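Local coordinates for chitooligosaccharide oxidase (Gibberella zeae, PDB 6Y0R), which oxidises the C1 hydroxyl of chitooligosaccharides to the corresponding lactones with its bicovalently bound FAD, reducing molecular oxygen to hydrogen peroxide, at residues A65-V70 against L108-D113; A163-Y168 against Y444-D449; Q144-L149 against F227-K232; G208-G213 against S392-V397. One frame throughout, in Å; residues are numbered along the deposited sequence.

Contact 1: residues A65-V70 against L108-D113; sequences AVPTTV and LMIELD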
loop_
_atom_site.group_PDB
_atom_site.type_symbol
_atom_site.label_atom_id
_atom_site.label_comp_id
_atom_site.label_asym_id
_atom_site.label_seq_id
_atom_site.Cartn_x
_atom_site.Cartn_y
_atom_site.Cartn_z
ATOM N N ALA A 65 5.786 15.325 16.843
ATOM C CA ALA A 65 4.670 16.291 16.898
ATOM C C ALA A 65 3.356 15.501 16.783
ATOM O O ALA A 65 3.297 14.531 15.978
ATOM C CB ALA A 65 4.771 17.333 15.819
ATOM N N VAL A 66 2.343 15.876 17.575
ATOM C CA VAL A 66 1.042 15.163 17.618
ATOM C C VAL A 66 -0.074 16.166 17.395
ATOM O O VAL A 66 -0.901 16.449 18.270
ATOM C CB VAL A 66 0.869 14.320 18.886
ATOM C CG1 VAL A 66 -0.351 13.433 18.729
ATOM C CG2 VAL A 66 2.075 13.461 19.205
ATOM N N PRO A 67 -0.168 16.723 16.179
ATOM C CA PRO A 67 -1.145 17.769 15.891
ATOM C C PRO A 67 -2.587 17.261 15.829
ATOM O O PRO A 67 -2.848 16.151 15.384
ATOM C CB PRO A 67 -0.736 18.303 14.519
ATOM C CG PRO A 67 -0.079 17.069 13.862
ATOM C CD PRO A 67 0.640 16.371 14.989
ATOM N N THR A 68 -3.520 18.100 16.262
ATOM C CA THR A 68 -4.980 17.875 16.058
ATOM C C THR A 68 -5.590 18.838 15.043
ATOM O O THR A 68 -6.768 18.614 14.685
ATOM C CB THR A 68 -5.707 17.977 17.399
ATOM O OG1 THR A 68 -5.656 19.350 17.800
ATOM C CG2 THR A 68 -5.065 17.122 18.462
ATOM N N THR A 69 -4.859 19.853 14.555
ATOM C CA THR A 69 -5.356 20.820 13.555
ATOM C C THR A 69 -4.331 21.026 12.440
ATOM O O THR A 69 -3.135 20.830 12.708
ATOM C CB THR A 69 -5.603 22.191 14.201
ATOM O OG1 THR A 69 -4.346 22.769 14.550
ATOM C CG2 THR A 69 -6.431 22.083 15.457
ATOM N N VAL A 70 -4.799 21.446 11.281
ATOM C CA VAL A 70 -3.930 21.817 10.132
ATOM C C VAL A 70 -2.975 22.939 10.580
ATOM O O VAL A 70 -1.764 22.870 10.249
ATOM C CB VAL A 70 -4.770 22.143 8.889
ATOM C CG1 VAL A 70 -3.944 22.725 7.750
ATOM C CG2 VAL A 70 -5.514 20.903 8.416
ATOM N N LEU A 108 12.121 14.861 12.452
ATOM C CA LEU A 108 10.880 15.381 13.062
ATOM C C LEU A 108 9.776 14.493 12.507
ATOM O O LEU A 108 9.535 14.580 11.292
ATOM C CB LEU A 108 10.654 16.849 12.720
ATOM C CG LEU A 108 9.254 17.396 13.047
ATOM C CD1 LEU A 108 8.892 17.143 14.490
ATOM C CD2 LEU A 108 9.162 18.877 12.714
ATOM N N MET A 109 9.182 13.670 13.360
ATOM C CA MET A 109 8.034 12.843 12.922
ATOM C C MET A 109 6.704 13.532 13.291
ATOM O O MET A 109 6.511 13.983 14.465
ATOM C CB MET A 109 8.097 11.420 13.472
ATOM C CG MET A 109 7.013 10.499 12.866
ATOM S SD MET A 109 7.244 8.811 13.384
ATOM C CE MET A 109 6.671 8.953 15.086
ATOM N N ILE A 110 5.847 13.682 12.312
ATOM C CA ILE A 110 4.515 14.315 12.501
ATOM C C ILE A 110 3.514 13.165 12.511
ATOM O O ILE A 110 3.216 12.600 11.416
ATOM C CB ILE A 110 4.245 15.417 11.478
ATOM C CG1 ILE A 110 5.363 16.488 11.523
ATOM C CG2 ILE A 110 2.873 16.023 11.716
ATOM C CD1 ILE A 110 5.199 17.606 10.555
ATOM N N GLU A 111 3.084 12.811 13.727
ATOM C CA GLU A 111 2.076 11.752 13.977
ATOM C C GLU A 111 0.707 12.318 13.606
ATOM O O GLU A 111 0.299 13.346 14.171
ATOM C CB GLU A 111 2.140 11.302 15.434
ATOM C CG GLU A 111 1.033 10.337 15.799
ATOM C CD GLU A 111 1.178 9.003 15.068
ATOM O OE1 GLU A 111 2.286 8.386 15.145
ATOM O OE2 GLU A 111 0.223 8.644 14.347
ATOM N N LEU A 112 -0.026 11.700 12.687
ATOM C CA LEU A 112 -1.327 12.248 12.202
ATOM C C LEU A 112 -2.536 11.438 12.717
ATOM O O LEU A 112 -3.645 11.797 12.340
ATOM C CB LEU A 112 -1.359 12.319 10.670
ATOM C CG LEU A 112 -0.291 13.215 10.047
ATOM C CD1 LEU A 112 -0.216 13.040 8.547
ATOM C CD2 LEU A 112 -0.550 14.676 10.420
ATOM N N ASP A 113 -2.340 10.378 13.475
ATOM C CA ASP A 113 -3.460 9.445 13.783
ATOM C C ASP A 113 -4.449 10.052 14.803
ATOM O O ASP A 113 -5.486 9.387 15.010
ATOM C CB ASP A 113 -3.025 8.038 14.189
ATOM C CG ASP A 113 -2.356 7.842 15.535
ATOM O OD1 ASP A 113 -2.306 8.828 16.331
ATOM O OD2 ASP A 113 -1.845 6.711 15.781
HETATM O O HOH W 1 -2.235 13.390 15.154
#

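Contact 2: residues A163-Y168 against Y444-D449; sequences ALHGGY and YANYPD. With FAD (flavin-adenine dinucleotide), chain B.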
loop_
_atom_site.group_PDB
_atom_site.type_symbol
_atom_site.label_atom_id
_atom_site.label_comp_id
_atom_site.label_asym_id
_atom_site.label_seq_id
_atom_site.Cartn_x
_atom_site.Cartn_y
_atom_site.Cartn_z
ATOM N N ALA A 163 -3.060 5.559 0.180
ATOM C CA ALA A 163 -3.542 6.288 -1.017
ATOM C C ALA A 163 -2.407 7.066 -1.682
ATOM O O ALA A 163 -2.475 7.222 -2.898
ATOM C CB ALA A 163 -4.653 7.247 -0.669
ATOM N N LEU A 164 -1.417 7.530 -0.943
ATOM C CA LEU A 164 -0.323 8.341 -1.548
ATOM C C LEU A 164 0.608 7.473 -2.389
ATOM O O LEU A 164 1.443 8.039 -3.136
ATOM C CB LEU A 164 0.392 9.098 -0.435
ATOM C CG LEU A 164 -0.439 10.194 0.248
ATOM C CD1 LEU A 164 0.309 10.751 1.440
ATOM C CD2 LEU A 164 -0.894 11.273 -0.712
ATOM N N HIS A 165 0.528 6.146 -2.269
ATOM C CA HIS A 165 1.382 5.232 -3.078
ATOM C C HIS A 165 0.561 4.287 -3.941
ATOM O O HIS A 165 1.200 3.526 -4.711
ATOM C CB HIS A 165 2.304 4.430 -2.150
ATOM C CG HIS A 165 3.072 5.345 -1.260
ATOM N ND1 HIS A 165 4.245 5.951 -1.618
ATOM C CD2 HIS A 165 2.768 5.798 -0.027
ATOM C CE1 HIS A 165 4.685 6.712 -0.613
ATOM N NE2 HIS A 165 3.705 6.695 0.352
ATOM N N GLY A 166 -0.765 4.252 -3.809
ATOM C CA GLY A 166 -1.556 3.386 -4.687
ATOM C C GLY A 166 -2.833 2.984 -3.986
ATOM O O GLY A 166 -3.769 3.828 -3.890
ATOM N N GLY A 167 -2.779 1.798 -3.401
ATOM C CA GLY A 167 -3.869 1.253 -2.571
ATOM C C GLY A 167 -4.653 0.194 -3.308
ATOM O O GLY A 167 -5.604 0.525 -4.012
ATOM N N TYR A 168 -4.232 -1.054 -3.182
ATOM C CA TYR A 168 -4.763 -2.177 -3.980
ATOM C C TYR A 168 -5.638 -3.045 -3.079
ATOM O O TYR A 168 -5.166 -3.524 -2.040
ATOM C CB TYR A 168 -3.624 -2.992 -4.580
ATOM C CG TYR A 168 -4.108 -4.203 -5.321
ATOM C CD1 TYR A 168 -4.487 -4.139 -6.658
ATOM C CD2 TYR A 168 -4.148 -5.427 -4.675
ATOM C CE1 TYR A 168 -4.958 -5.288 -7.311
ATOM C CE2 TYR A 168 -4.616 -6.565 -5.317
ATOM C CZ TYR A 168 -5.014 -6.496 -6.640
ATOM O OH TYR A 168 -5.425 -7.699 -7.204
ATOM N N TYR A 444 6.421 -2.203 -5.882
ATOM C CA TYR A 444 5.265 -1.412 -5.354
ATOM C C TYR A 444 5.716 -0.668 -4.073
ATOM O O TYR A 444 5.996 -1.367 -3.065
ATOM C CB TYR A 444 4.077 -2.370 -5.157
ATOM C CG TYR A 444 2.792 -1.837 -4.538
ATOM C CD1 TYR A 444 2.283 -0.597 -4.876
ATOM C CD2 TYR A 444 2.040 -2.595 -3.652
ATOM C CE1 TYR A 444 1.104 -0.111 -4.324
ATOM C CE2 TYR A 444 0.857 -2.130 -3.092
ATOM C CZ TYR A 444 0.381 -0.874 -3.428
ATOM O OH TYR A 444 -0.771 -0.359 -2.885
ATOM N N ALA A 445 5.738 0.682 -4.059
ATOM C CA ALA A 445 6.159 1.512 -2.913
ATOM C C ALA A 445 5.334 1.178 -1.674
ATOM O O ALA A 445 5.840 1.424 -0.565
ATOM C CB ALA A 445 6.049 2.975 -3.257
ATOM N N ASN A 446 4.129 0.597 -1.799
ATOM C CA ASN A 446 3.355 0.183 -0.592
ATOM C C ASN A 446 3.895 -1.131 -0.015
ATOM O O ASN A 446 3.527 -1.461 1.109
ATOM C CB ASN A 446 1.830 0.124 -0.764
ATOM C CG ASN A 446 1.147 1.439 -0.439
ATOM O OD1 ASN A 446 1.708 2.285 0.268
ATOM N ND2 ASN A 446 0.030 1.667 -1.117
ATOM N N TYR A 447 4.744 -1.848 -0.757
ATOM C CA TYR A 447 5.409 -3.083 -0.278
ATOM C C TYR A 447 6.904 -2.889 -0.439
ATOM O O TYR A 447 7.559 -3.609 -1.197
ATOM C CB TYR A 447 4.981 -4.317 -1.071
ATOM C CG TYR A 447 3.519 -4.679 -1.014
ATOM C CD1 TYR A 447 2.732 -4.362 0.075
ATOM C CD2 TYR A 447 2.951 -5.418 -2.031
ATOM C CE1 TYR A 447 1.394 -4.722 0.122
ATOM C CE2 TYR A 447 1.611 -5.777 -1.998
ATOM C CZ TYR A 447 0.831 -5.419 -0.920
ATOM O OH TYR A 447 -0.508 -5.742 -0.797
ATOM N N PRO A 448 7.466 -1.889 0.243
ATOM C CA PRO A 448 8.838 -1.463 -0.021
ATOM C C PRO A 448 9.856 -2.512 0.430
ATOM O O PRO A 448 9.611 -3.199 1.405
ATOM C CB PRO A 448 9.013 -0.189 0.778
ATOM C CG PRO A 448 8.056 -0.356 1.932
ATOM C CD PRO A 448 6.872 -1.125 1.358
ATOM N N ASP A 449 10.948 -2.591 -0.304
ATOM C CA ASP A 449 12.064 -3.542 -0.066
ATOM C C ASP A 449 13.248 -2.755 0.512
ATOM O O ASP A 449 13.907 -2.032 -0.220
ATOM C CB ASP A 449 12.458 -4.217 -1.376
ATOM C CG ASP A 449 13.442 -5.351 -1.232
ATOM O OD1 ASP A 449 14.186 -5.347 -0.208
ATOM O OD2 ASP A 449 13.448 -6.244 -2.120
HETATM P PA FAD B . 2.904 5.111 7.334
HETATM O O1A FAD B . 4.034 4.289 7.805
HETATM O O2A FAD B . 2.252 6.067 8.250
HETATM O O5B FAD B . 3.312 5.919 6.024
HETATM C C5B FAD B . 3.724 5.264 4.824
HETATM C C4B FAD B . 4.490 6.244 3.953
HETATM O O4B FAD B . 3.609 7.325 3.554
HETATM C C3B FAD B . 5.698 6.960 4.589
HETATM O O3B FAD B . 6.649 7.344 3.587
HETATM C C2B FAD B . 5.058 8.207 5.184
HETATM O O2B FAD B . 5.973 9.270 5.464
HETATM C C1B FAD B . 4.064 8.553 4.110
HETATM N N9A FAD B . 2.906 9.304 4.572
HETATM C C8A FAD B . 1.918 8.836 5.399
HETATM N N7A FAD B . 0.992 9.752 5.649
HETATM C C5A FAD B . 1.415 10.876 4.949
HETATM C C6A FAD B . 0.874 12.169 4.818
HETATM N N6A FAD B . -0.282 12.509 5.395
HETATM N N1A FAD B . 1.553 13.085 4.072
HETATM C C2A FAD B . 2.723 12.693 3.529
HETATM N N3A FAD B . 3.316 11.496 3.564
HETATM C C4A FAD B . 2.611 10.618 4.302
HETATM N N1 FAD B . -1.346 -2.323 0.801
HETATM C C2 FAD B . -2.209 -2.500 -0.211
HETATM O O2 FAD B . -2.088 -1.827 -1.299
HETATM N N3 FAD B . -3.247 -3.375 -0.066
HETATM C C4 FAD B . -3.467 -4.121 1.081
HETATM O O4 FAD B . -4.440 -4.891 1.155
HETATM C C4X FAD B . -2.577 -3.945 2.168
HETATM N N5 FAD B . -2.794 -4.603 3.309
HETATM C C5X FAD B . -1.989 -4.304 4.385
HETATM C C6 FAD B . -2.242 -4.932 5.635
HETATM C C7 FAD B . -1.440 -4.674 6.734
HETATM C C7M FAD B . -1.698 -5.369 8.057
HETATM C C8 FAD B . -0.364 -3.700 6.628
HETATM C C8M FAD B . 0.480 -3.271 7.811
HETATM C C9 FAD B . -0.104 -3.122 5.368
HETATM C C9A FAD B . -0.894 -3.414 4.248
HETATM N N10 FAD B . -0.647 -2.793 3.011
HETATM C C10 FAD B . -1.507 -3.010 1.928
HETATM C "C1'" FAD B . 0.489 -1.887 2.814
HETATM C "C2'" FAD B . 0.084 -0.430 3.049
HETATM O "O2'" FAD B . -0.653 0.077 1.935
HETATM C "C3'" FAD B . 1.345 0.372 3.248
HETATM O "O3'" FAD B . 1.997 -0.191 4.410
HETATM C "C4'" FAD B . 1.005 1.852 3.441
HETATM O "O4'" FAD B . 2.088 2.701 3.020
HETATM C "C5'" FAD B . 0.683 2.101 4.887
HETATM O "O5'" FAD B . 0.167 3.432 5.079
HETATM P P FAD B . 0.218 4.025 6.548
HETATM O O1P FAD B . -0.372 5.386 6.522
HETATM O O2P FAD B . -0.308 3.067 7.552
HETATM O O3P FAD B . 1.818 4.044 6.806
#

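Contact 3: residues Q144-L149 against F227-K232; sequences QGKRAL and FAAPEK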
loop_
_atom_site.group_PDB
_atom_site.type_symbol
_atom_site.label_atom_id
_atom_site.label_comp_id
_atom_site.label_asym_id
_atom_site.label_seq_id
_atom_site.Cartn_x
_atom_site.Cartn_y
_atom_site.Cartn_z
ATOM N N GLN A 144 -22.503 6.494 6.945
ATOM C CA GLN A 144 -22.981 7.854 6.571
ATOM C C GLN A 144 -23.848 7.790 5.309
ATOM O O GLN A 144 -24.804 8.595 5.197
ATOM C CB GLN A 144 -21.812 8.832 6.399
ATOM C CG GLN A 144 -21.143 9.235 7.704
ATOM C CD GLN A 144 -20.027 10.228 7.494
ATOM O OE1 GLN A 144 -20.140 11.129 6.665
ATOM N NE2 GLN A 144 -18.919 10.026 8.188
ATOM N N GLY A 145 -23.599 6.885 4.362
ATOM C CA GLY A 145 -24.274 6.951 3.064
ATOM C C GLY A 145 -24.209 5.709 2.224
ATOM O O GLY A 145 -24.605 5.790 1.051
ATOM N N LYS A 146 -23.798 4.568 2.780
ATOM C CA LYS A 146 -23.647 3.320 2.007
ATOM C C LYS A 146 -22.753 3.597 0.778
ATOM O O LYS A 146 -23.111 3.277 -0.372
ATOM C CB LYS A 146 -25.033 2.817 1.630
ATOM C CG LYS A 146 -25.064 1.362 1.282
ATOM C CD LYS A 146 -26.459 0.837 0.989
ATOM C CE LYS A 146 -26.454 -0.662 0.827
ATOM N NZ LYS A 146 -27.750 -1.140 0.271
ATOM N N ARG A 147 -21.640 4.270 1.058
ATOM C CA ARG A 147 -20.623 4.616 0.054
ATOM C C ARG A 147 -19.332 3.862 0.416
ATOM O O ARG A 147 -19.219 3.309 1.518
ATOM C CB ARG A 147 -20.402 6.125 -0.030
ATOM C CG ARG A 147 -21.685 6.931 -0.257
ATOM C CD ARG A 147 -22.316 6.580 -1.562
ATOM N NE ARG A 147 -21.567 7.002 -2.740
ATOM C CZ ARG A 147 -22.050 6.969 -3.963
ATOM N NH1 ARG A 147 -23.286 6.529 -4.182
ATOM N NH2 ARG A 147 -21.317 7.377 -4.978
ATOM N N ALA A 148 -18.391 3.857 -0.519
ATOM C CA ALA A 148 -17.136 3.089 -0.379
ATOM C C ALA A 148 -16.048 3.733 -1.236
ATOM O O ALA A 148 -16.359 4.500 -2.154
ATOM C CB ALA A 148 -17.371 1.649 -0.775
ATOM N N LEU A 149 -14.815 3.406 -0.856
ATOM C CA LEU A 149 -13.598 3.643 -1.668
ATOM C C LEU A 149 -12.914 2.320 -1.942
ATOM O O LEU A 149 -13.220 1.291 -1.294
ATOM C CB LEU A 149 -12.660 4.580 -0.918
ATOM C CG LEU A 149 -13.189 5.997 -0.734
ATOM C CD1 LEU A 149 -12.194 6.767 0.105
ATOM C CD2 LEU A 149 -13.448 6.661 -2.076
ATOM N N PHE A 227 -17.890 5.566 -4.524
ATOM C CA PHE A 227 -18.851 4.758 -5.309
ATOM C C PHE A 227 -19.867 4.154 -4.332
ATOM O O PHE A 227 -19.646 4.152 -3.094
ATOM C CB PHE A 227 -18.193 3.693 -6.184
ATOM C CG PHE A 227 -17.254 2.767 -5.463
ATOM C CD1 PHE A 227 -17.708 1.599 -4.862
ATOM C CD2 PHE A 227 -15.901 3.060 -5.420
ATOM C CE1 PHE A 227 -16.827 0.746 -4.204
ATOM C CE2 PHE A 227 -15.030 2.216 -4.743
ATOM C CZ PHE A 227 -15.493 1.065 -4.145
ATOM N N ALA A 228 -21.009 3.768 -4.853
ATOM C CA ALA A 228 -22.036 3.091 -4.029
ATOM C C ALA A 228 -21.440 1.772 -3.503
ATOM O O ALA A 228 -20.976 0.960 -4.303
ATOM C CB ALA A 228 -23.273 2.869 -4.873
ATOM N N ALA A 229 -21.510 1.544 -2.204
ATOM C CA ALA A 229 -21.024 0.317 -1.530
ATOM C C ALA A 229 -21.915 -0.821 -1.977
ATOM O O ALA A 229 -23.148 -0.742 -1.824
ATOM C CB ALA A 229 -21.037 0.516 -0.049
ATOM N N PRO A 230 -21.348 -1.899 -2.558
ATOM C CA PRO A 230 -22.155 -3.001 -3.046
ATOM C C PRO A 230 -23.057 -3.611 -1.963
ATOM O O PRO A 230 -22.611 -3.865 -0.828
ATOM C CB PRO A 230 -21.152 -4.054 -3.506
ATOM C CG PRO A 230 -19.870 -3.272 -3.771
ATOM C CD PRO A 230 -19.919 -2.043 -2.905
ATOM N N GLU A 231 -24.317 -3.821 -2.331
ATOM C CA GLU A 231 -25.280 -4.596 -1.507
ATOM C C GLU A 231 -24.907 -6.086 -1.533
ATOM O O GLU A 231 -25.088 -6.783 -0.549
ATOM C CB GLU A 231 -26.685 -4.342 -2.061
ATOM C CG GLU A 231 -27.762 -5.161 -1.391
ATOM C CD GLU A 231 -28.034 -4.866 0.080
ATOM O OE1 GLU A 231 -27.544 -3.830 0.594
ATOM O OE2 GLU A 231 -28.717 -5.698 0.716
ATOM N N LYS A 232 -24.439 -6.567 -2.671
ATOM C CA LYS A 232 -24.097 -7.975 -2.904
ATOM C C LYS A 232 -22.686 -8.030 -3.490
ATOM O O LYS A 232 -22.469 -7.579 -4.639
ATOM C CB LYS A 232 -25.116 -8.636 -3.822
ATOM C CG LYS A 232 -26.512 -8.820 -3.211
ATOM C CD LYS A 232 -27.508 -9.373 -4.175
ATOM C CE LYS A 232 -28.897 -9.545 -3.582
ATOM N NZ LYS A 232 -29.599 -8.253 -3.344
#

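Contact 4: residues G208-G213 against S392-V397; sequences GIRGAG and SDTAYV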
loop_
_atom_site.group_PDB
_atom_site.type_symbol
_atom_site.label_atom_id
_atom_site.label_comp_id
_atom_site.label_asym_id
_atom_site.label_seq_id
_atom_site.Cartn_x
_atom_site.Cartn_y
_atom_site.Cartn_z
ATOM N N GLY A 208 2.009 14.319 -8.477
ATOM C CA GLY A 208 3.025 13.675 -7.641
ATOM C C GLY A 208 2.431 12.991 -6.446
ATOM O O GLY A 208 2.982 11.947 -6.015
ATOM N N ILE A 209 1.392 13.582 -5.830
ATOM C CA ILE A 209 0.803 13.020 -4.577
ATOM C C ILE A 209 0.162 11.671 -4.906
ATOM O O ILE A 209 0.077 10.838 -3.998
ATOM C CB ILE A 209 -0.151 14.045 -3.934
ATOM C CG1 ILE A 209 0.594 14.838 -2.852
ATOM C CG2 ILE A 209 -1.443 13.463 -3.376
ATOM C CD1 ILE A 209 1.660 15.667 -3.363
ATOM N N ARG A 210 -0.299 11.501 -6.134
ATOM C CA ARG A 210 -1.019 10.285 -6.590
ATOM C C ARG A 210 0.037 9.262 -7.002
ATOM O O ARG A 210 0.124 8.928 -8.179
ATOM C CB ARG A 210 -2.069 10.620 -7.655
ATOM C CG ARG A 210 -3.239 11.442 -7.108
ATOM C CD ARG A 210 -4.317 11.611 -8.163
ATOM N NE ARG A 210 -3.732 12.448 -9.210
ATOM C CZ ARG A 210 -4.146 12.537 -10.485
ATOM N NH1 ARG A 210 -3.472 13.330 -11.326
ATOM N NH2 ARG A 210 -5.164 11.803 -10.931
ATOM N N GLY A 211 0.846 8.813 -6.035
ATOM C CA GLY A 211 1.757 7.679 -6.241
ATOM C C GLY A 211 3.103 7.901 -5.588
ATOM O O GLY A 211 3.825 6.885 -5.311
ATOM N N ALA A 212 3.492 9.155 -5.334
ATOM C CA ALA A 212 4.790 9.483 -4.688
ATOM C C ALA A 212 4.551 10.535 -3.611
ATOM O O ALA A 212 5.375 11.413 -3.355
ATOM C CB ALA A 212 5.766 9.942 -5.761
ATOM N N GLY A 213 3.427 10.403 -2.912
ATOM C CA GLY A 213 2.910 11.474 -2.048
ATOM C C GLY A 213 3.608 11.678 -0.716
ATOM O O GLY A 213 3.091 12.518 0.046
ATOM N N SER A 392 2.074 7.449 -17.343
ATOM C CA SER A 392 2.420 8.853 -17.062
ATOM C C SER A 392 1.229 9.650 -16.530
ATOM O O SER A 392 1.412 10.796 -16.178
ATOM C CB SER A 392 3.013 9.494 -18.323
ATOM O OG SER A 392 2.064 9.416 -19.361
ATOM N N ASP A 393 0.011 9.084 -16.459
ATOM C CA ASP A 393 -1.188 9.861 -16.042
ATOM C C ASP A 393 -1.160 10.254 -14.553
ATOM O O ASP A 393 -1.750 11.274 -14.154
ATOM C CB ASP A 393 -2.457 9.092 -16.386
ATOM C CG ASP A 393 -2.819 9.056 -17.856
ATOM O OD1 ASP A 393 -2.233 9.844 -18.650
ATOM O OD2 ASP A 393 -3.683 8.222 -18.204
ATOM N N THR A 394 -0.526 9.445 -13.690
ATOM C CA THR A 394 -0.319 9.751 -12.262
ATOM C C THR A 394 1.139 9.379 -11.961
ATOM O O THR A 394 1.752 8.740 -12.813
ATOM C CB THR A 394 -1.251 8.944 -11.351
ATOM O OG1 THR A 394 -0.991 7.548 -11.503
ATOM C CG2 THR A 394 -2.723 9.217 -11.620
ATOM N N ALA A 395 1.635 9.730 -10.786
ATOM C CA ALA A 395 2.992 9.289 -10.368
ATOM C C ALA A 395 3.045 7.760 -10.280
ATOM O O ALA A 395 4.135 7.190 -10.437
ATOM C CB ALA A 395 3.340 9.939 -9.062
ATOM N N TYR A 396 1.919 7.061 -10.086
ATOM C CA TYR A 396 1.873 5.579 -10.028
ATOM C C TYR A 396 2.149 5.026 -11.434
ATOM O O TYR A 396 1.324 5.184 -12.388
ATOM C CB TYR A 396 0.524 5.088 -9.496
ATOM C CG TYR A 396 0.479 3.602 -9.310
ATOM C CD1 TYR A 396 0.156 2.749 -10.350
ATOM C CD2 TYR A 396 0.804 3.059 -8.084
ATOM C CE1 TYR A 396 0.141 1.379 -10.176
ATOM C CE2 TYR A 396 0.803 1.690 -7.896
ATOM C CZ TYR A 396 0.469 0.850 -8.943
ATOM O OH TYR A 396 0.444 -0.504 -8.752
ATOM N N VAL A 397 3.298 4.400 -11.615
ATOM C CA VAL A 397 3.786 4.083 -12.973
ATOM C C VAL A 397 3.308 2.715 -13.463
ATOM O O VAL A 397 3.286 2.517 -14.684
ATOM C CB VAL A 397 5.309 4.224 -13.027
ATOM C CG1 VAL A 397 6.014 3.019 -12.435
ATOM C CG2 VAL A 397 5.788 4.474 -14.457
#

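Contact 1: residues A65-V70 against L108-D113
Ala65 and Ile110 face each other as a parallel bridge in the small mixed beta-sheet of the PCMH-type FAD-binding domain, where strand 63-65 runs beside strand 108-111. Ala65 alone makes both backbone bonds, to the residues on either side of Ile110: its N donates to Met109 O and its O accepts from Glu111 N, both at 2.8 Å. The side chains of the bridged residues lie on the sheet face that helix 70-83 packs against, and a small alanine beside a branched isoleucine suits that close cover. Ile110 can be followed outward from CB. CG2, anti to the backbone N, meets Pro67 CG at 3.8 Å, the two side chains crossing at about a right angle. CG1 lies beside the backbone N, 4.4 Å from Ala65 CB, and the side chain packs on Val77 of helix 70-83. Proline, which has no N-H to offer, ends the pairing, and its CD rests 3.2 Å from Glu111 O. Glu111 CB lies near Ala65 O, but its carboxylate leads away to a salt bridge with Lys90. Leu112, which touches the FAD, reaches back with CD2 toward Pro67 CG. Beyond the last strand bond a water donates to Pro67 O at 2.8 Å and to Glu111 O at 2.7 Å.

Contact 2: residues A163-Y168 against Y444-D449
Tyr444 OH reaches the backbone of the other segment and the flavin at once: it accepts a hydrogen bond from Gly167 N at 3.0 Å and donates a very short one, 2.5 Å, to FAD O2. Tyr444 CG, anti to the backbone N (chi1 176°), carries the ring toward the flavin. A third bond, from Asn446 ND2 at 2.8 Å, lies almost in the amide plane and helps fix the hydroxyl. Tyr168 N also donates to FAD O2, while Tyr168 O accepts a bond from FAD N3. Here the PCMH-type FAD-binding domain meets the berberine-like C-terminal region, whose type I turn from Tyr444 to Tyr447 presents Tyr444 and Asn446 to the cofactor. Gly166, with positive phi and no side chain, lets the backbone lie close to the edge of the Tyr444 ring. His165 CB packs 3.3 Å from Asn446 OD1, with ring and amide planes 68° apart. That oxygen accepts a hydrogen bond from FAD O4' at 2.8 Å, and His165 NE2 donates to FAD O4B at 3.3 Å.

Contact 3: residues Q144-L149 against F227-K232
Ala148 and Phe227 form a hydrogen-bonded antiparallel pair: Ala148 N donates to Phe227 O at 2.9 Å, and Phe227 N returns a straighter bond to Ala148 O at 3.0 Å. Next along, Arg147 and Ala228 make the non-hydrogen-bonded pair, with Arg147 CA placing a C-H contact on Phe227 O. In a third backbone bond, Ala229 N to Lys146 O, the donor lies 43° out of the carbonyl plane.

Apolar packing falls on the face shared by Ala148 and Phe227. Phe227 CG sits between the backbone N and carbonyl carbon (chi1 53°), which turns the ring back over Ala148: CE1 lies 3.6 Å from Ala148 CB, and Ala148 O stands over one ring face toward the rim. Farther round the ring, Phe227 CE2 lies 3.5 Å from Leu149 C. The small methyl of Ala148 fits against the ring, and the equally small Ala229 CB adjoins Ala148 CB at 3.9 Å.

Two charged side chains border the backbone at different places. The extended Lys146 brings NZ to Glu231 OE1 at 2.7 Å, a salt bridge in which NZ stands 36° out of the carboxylate plane. Arg147, bent at chi2 and chi3, lays its guanidinium flat on the backbone with Ala228 N over its centre, while its NE is bonded to Thr226.

Short strand 147-148, close after helix 134-145, thus joins the end of long strand 218-228 in the antiparallel sheet of the PCMH-type FAD-binding domain.

Contact 4: residues G208-G213 against S392-V397
Arg210 O is the polar link to the loop 392-397, accepting a weak hydrogen bond from Tyr396 N at 3.2 Å. The same amide also makes a weak bond to Thr394 OG1 within its own loop. Arg210 is the centre of an inverse gamma turn.

Van der Waals packing accompanies that bond. Ala395 CB lies 3.5 Å from Arg210 O and 3.7 Å from Gly208 O, with Ala212 CB at 4.1 Å; a methyl is small enough to enter so close to the backbone. Gly211, without a side chain, lets the two backbones come within 4.3 Å, measured from its CA to Tyr396 CA.

The arginine and threonine side chains cross at about a right angle. Thr394 has CG2 anti to its carbonyl carbon, which sets the methyl over one face of the Arg210 guanidinium, 3.6 Å from NH2. Arg210 NE is also bonded to Phe206 O, and Thr394 OG1 is held by Arg399.

Residues 208-212 of helix 203-212 in the FAD-binding domain, just before the FAD-contacting Gly213, thus pack against the connection between strands 371-378 and 403-411 of the seven-stranded antiparallel sheet.

From the N terminus, contact 1 closes first, a loop containing helix 70-83 and strand 87-90, and it is complete before any other opens. Contact 3 opens next at 144-149, followed by contact 2 at 163-168 and contact 4 at 208-213. Contact 3 then closes at 227-232 and therefore crosses contacts 2 and 4, while contact 4, closing at 392-397, is nested inside the long loop that contact 2 closes at 444-449. Contacts 1 and 3 stay within the FAD-binding domain; contact 4 ties helix 203-212 to the loop between strands 371-378 and 403-411, and contact 2 ties helix 159-165 to the berberine-like region. These last two touch, Leu164 O probably hydrogen-bonded to Gly213 N.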